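Local coordinates for trehalose-6-phosphate phosphatase related protein (Thermoplasma acidophilum, PDB 1U02), which hydrolyses trehalose 6-phosphate to trehalose and phosphate with the help of magnesium, and less efficiently dephosphorylates para-nitrophenyl phosphate, at the magnesium ion site. Residues are numbered along the deposited sequence; one frame, centred on the assembly and turned at random.

The magnesium ion site. Residues 7-11, 47, 161, 179-180, 183. With MG (magnesium ion), chain B.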
ATOM      1  N   ASP A   7      -0.335   0.238   7.187  1.00 12.50           N
ATOM      2  CA  ASP A   7       0.025   0.638   5.834  1.00 12.24           C
ATOM      3  C   ASP A   7       1.554   0.607   5.856  1.00 11.85           C
ATOM      4  O   ASP A   7       2.158   0.670   6.928  1.00 10.68           O
ATOM      5  CB  ASP A   7      -0.470   2.065   5.559  1.00 14.28           C
ATOM      6  CG  ASP A   7       0.096   2.647   4.273  1.00 13.64           C
ATOM      7  OD1 ASP A   7      -0.062   2.026   3.205  1.00 16.06           O
ATOM      8  OD2 ASP A   7       0.696   3.739   4.332  1.00 16.98           O
ATOM      9  N   TYR A   8       2.184   0.515   4.691  1.00 10.89           N
ATOM     10  CA  TYR A   8       3.643   0.463   4.634  1.00 11.99           C
ATOM     11  C   TYR A   8       4.285   1.816   4.299  1.00 12.29           C
ATOM     12  O   TYR A   8       4.873   2.468   5.168  1.00 11.26           O
ATOM     13  CB  TYR A   8       4.090  -0.589   3.602  1.00 10.49           C
ATOM     14  CG  TYR A   8       5.561  -0.922   3.655  1.00 11.70           C
ATOM     15  CD1 TYR A   8       6.102  -1.608   4.745  1.00 10.08           C
ATOM     16  CD2 TYR A   8       6.421  -0.534   2.631  1.00  8.09           C
ATOM     17  CE1 TYR A   8       7.465  -1.898   4.817  1.00  9.45           C
ATOM     18  CE2 TYR A   8       7.797  -0.820   2.691  1.00  9.50           C
ATOM     19  CZ  TYR A   8       8.307  -1.501   3.789  1.00  9.27           C
ATOM     20  OH  TYR A   8       9.655  -1.780   3.867  1.00  8.96           O
ATOM     21  N   ASP A   9       4.172   2.237   3.040  1.00 11.07           N
ATOM     22  CA  ASP A   9       4.767   3.503   2.621  1.00 12.15           C
ATOM     23  C   ASP A   9       4.174   4.720   3.314  1.00 12.61           C
ATOM     24  O   ASP A   9       2.959   4.925   3.315  1.00 12.98           O
ATOM     25  CB  ASP A   9       4.651   3.659   1.110  1.00 12.90           C
ATOM     26  CG  ASP A   9       5.371   2.555   0.373  1.00 13.87           C
ATOM     27  OD1 ASP A   9       6.613   2.472   0.499  1.00 13.67           O
ATOM     28  OD2 ASP A   9       4.695   1.767  -0.312  1.00 15.64           O
ATOM     29  N   GLY A  10       5.055   5.523   3.902  1.00 14.41           N
ATOM     30  CA  GLY A  10       4.630   6.719   4.602  1.00 14.76           C
ATOM     31  C   GLY A  10       4.089   6.436   5.989  1.00 15.49           C
ATOM     32  O   GLY A  10       3.752   7.364   6.726  1.00 15.90           O
ATOM     33  N   THR A  11       4.004   5.158   6.349  1.00 14.73           N
ATOM     34  CA  THR A  11       3.495   4.762   7.655  1.00 13.31           C
ATOM     35  C   THR A  11       4.574   4.063   8.487  1.00 13.44           C
ATOM     36  O   THR A  11       4.844   4.461   9.623  1.00 13.83           O
ATOM     37  CB  THR A  11       2.257   3.855   7.496  1.00 13.33           C
ATOM     38  OG1 THR A  11       1.223   4.594   6.829  1.00 15.06           O
ATOM     39  CG2 THR A  11       1.743   3.392   8.858  1.00 15.67           C
ATOM     40  N   ARG A  47       1.249  -1.915  -2.694  1.00 12.71           N
ATOM     41  CA  ARG A  47       2.384  -2.665  -3.232  1.00 11.46           C
ATOM     42  C   ARG A  47       1.941  -4.099  -3.503  1.00 11.87           C
ATOM     43  O   ARG A  47       0.884  -4.524  -3.044  1.00 12.24           O
ATOM     44  CB  ARG A  47       3.530  -2.710  -2.220  1.00 11.44           C
ATOM     45  CG  ARG A  47       4.109  -1.367  -1.818  1.00 14.97           C
ATOM     46  CD  ARG A  47       5.205  -0.908  -2.766  1.00 14.56           C
ATOM     47  NE  ARG A  47       5.949   0.202  -2.181  1.00 14.81           N
ATOM     48  CZ  ARG A  47       7.109   0.660  -2.636  1.00 11.51           C
ATOM     49  NH1 ARG A  47       7.676   0.105  -3.698  1.00  9.60           N
ATOM     50  NH2 ARG A  47       7.702   1.675  -2.017  1.00 11.60           N
ATOM     51  N   LYS A 161      -8.938  -0.488   0.171  1.00 19.28           N
ATOM     52  CA  LYS A 161      -8.296  -0.898   1.424  1.00 20.11           C
ATOM     53  C   LYS A 161      -9.316  -1.131   2.534  1.00 19.50           C
ATOM     54  O   LYS A 161      -9.262  -2.141   3.236  1.00 17.73           O
ATOM     55  CB  LYS A 161      -7.314   0.164   1.922  1.00 22.17           C
ATOM     56  CG  LYS A 161      -5.888   0.046   1.427  1.00 23.94           C
ATOM     57  CD  LYS A 161      -5.039   1.132   2.084  1.00 23.39           C
ATOM     58  CE  LYS A 161      -3.584   1.071   1.646  1.00 26.56           C
ATOM     59  NZ  LYS A 161      -2.819   2.226   2.198  1.00 24.84           N
ATOM     60  N   ASP A 179      -1.347   6.761   6.223  1.00 17.33           N
ATOM     61  CA  ASP A 179      -0.940   8.155   6.033  1.00 18.64           C
ATOM     62  C   ASP A 179      -1.632   8.988   4.950  1.00 19.68           C
ATOM     63  O   ASP A 179      -1.471  10.209   4.931  1.00 21.37           O
ATOM     64  CB  ASP A 179       0.560   8.207   5.763  1.00 17.24           C
ATOM     65  CG  ASP A 179       0.922   7.581   4.432  1.00 17.98           C
ATOM     66  OD1 ASP A 179       0.587   6.399   4.220  1.00 16.58           O
ATOM     67  OD2 ASP A 179       1.534   8.270   3.595  1.00 18.52           O
ATOM     68  N   ASP A 180      -2.368   8.369   4.033  1.00 21.38           N
ATOM     69  CA  ASP A 180      -3.019   9.170   2.996  1.00 22.38           C
ATOM     70  C   ASP A 180      -4.513   8.919   2.844  1.00 22.60           C
ATOM     71  O   ASP A 180      -5.120   8.213   3.646  1.00 22.98           O
ATOM     72  CB  ASP A 180      -2.324   8.981   1.639  1.00 23.73           C
ATOM     73  CG  ASP A 180      -2.454   7.574   1.103  1.00 22.33           C
ATOM     74  OD1 ASP A 180      -3.405   6.865   1.498  1.00 23.77           O
ATOM     75  OD2 ASP A 180      -1.613   7.181   0.271  1.00 24.33           O
ATOM     76  N   ASP A 183      -6.121   5.564   3.192  1.00 23.21           N
ATOM     77  CA  ASP A 183      -6.167   5.079   4.564  1.00 22.18           C
ATOM     78  C   ASP A 183      -7.277   5.822   5.291  1.00 21.75           C
ATOM     79  O   ASP A 183      -7.965   5.258   6.139  1.00 22.01           O
ATOM     80  CB  ASP A 183      -4.819   5.316   5.238  1.00 20.17           C
ATOM     81  CG  ASP A 183      -3.682   4.661   4.483  1.00 21.74           C
ATOM     82  OD1 ASP A 183      -3.660   3.413   4.416  1.00 17.79           O
ATOM     83  OD2 ASP A 183      -2.822   5.394   3.945  1.00 20.65           O
TER
HETATM   84 MG    MG B 240       0.990   5.067   2.752  1.00 17.96          MG
HETATM   85  O   HOH W   1       1.452   6.568   1.449  1.00 17.44           O
HETATM   86  O   HOH W   2      -1.034   4.883   2.161  1.00 15.23           O
HETATM   87  O   HOH W   3       1.330   3.623   1.281  1.00 20.72           O
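Asp7, the nucleophile, swings its CG anti to the backbone N (chi1 169°), and Asp179 takes the crowded position between its own N and carbonyl carbon (chi1 67°), so that one carboxylate oxygen of each meets at the magnesium ion. Asp7 OD2 binds MG at 2.1 Å and Asp179 OD1 at 2.0 Å; Asp9 contributes its backbone carbonyl O, and waters 1, 2 and 3 bring the coordination close to octahedral. Rotation of the Asp7 carboxylate is fixed from both ends. Thr11 OG1 donates to the anti lone pair of OD2 at 2.7 Å, while Lys161 NZ, on a nearly fully extended chain, reaches OD1 at 2.9 Å from above the carboxylate plane. OD1, the oxygen off the metal, is the likely attacking atom and also contacts water 3; the ammonium and metal together probably lower its carboxylate's basicity. Asp183 positions the lysine, its OD1 forming a salt bridge to Lys161 NZ at 2.7 Å. Its other oxygen, OD2, holds metal-bound water 2 at 2.6 Å and takes the Asp180 backbone N-H almost straight on its anti lone pair (174° at H). Water 1 is steadied by Asp179 OD2. With its main chain on the metal, Asp9 turns its carboxylate away to Arg47, its oxygens close to the guanidinium plane: NE reaches the syn lone pair of OD2 at 2.7 Å, and NH2 meets OD1 from above the carboxylate plane. This probably holds the general acid/base in place. The site is the HAD-phosphatase DXDGT motif, running from the end of strand 3-7 into the following loop, joined by Lys161 starting helix 161-169, Asp179 and Asp180 after strand 174-178, and Asp183 in helix 181-188.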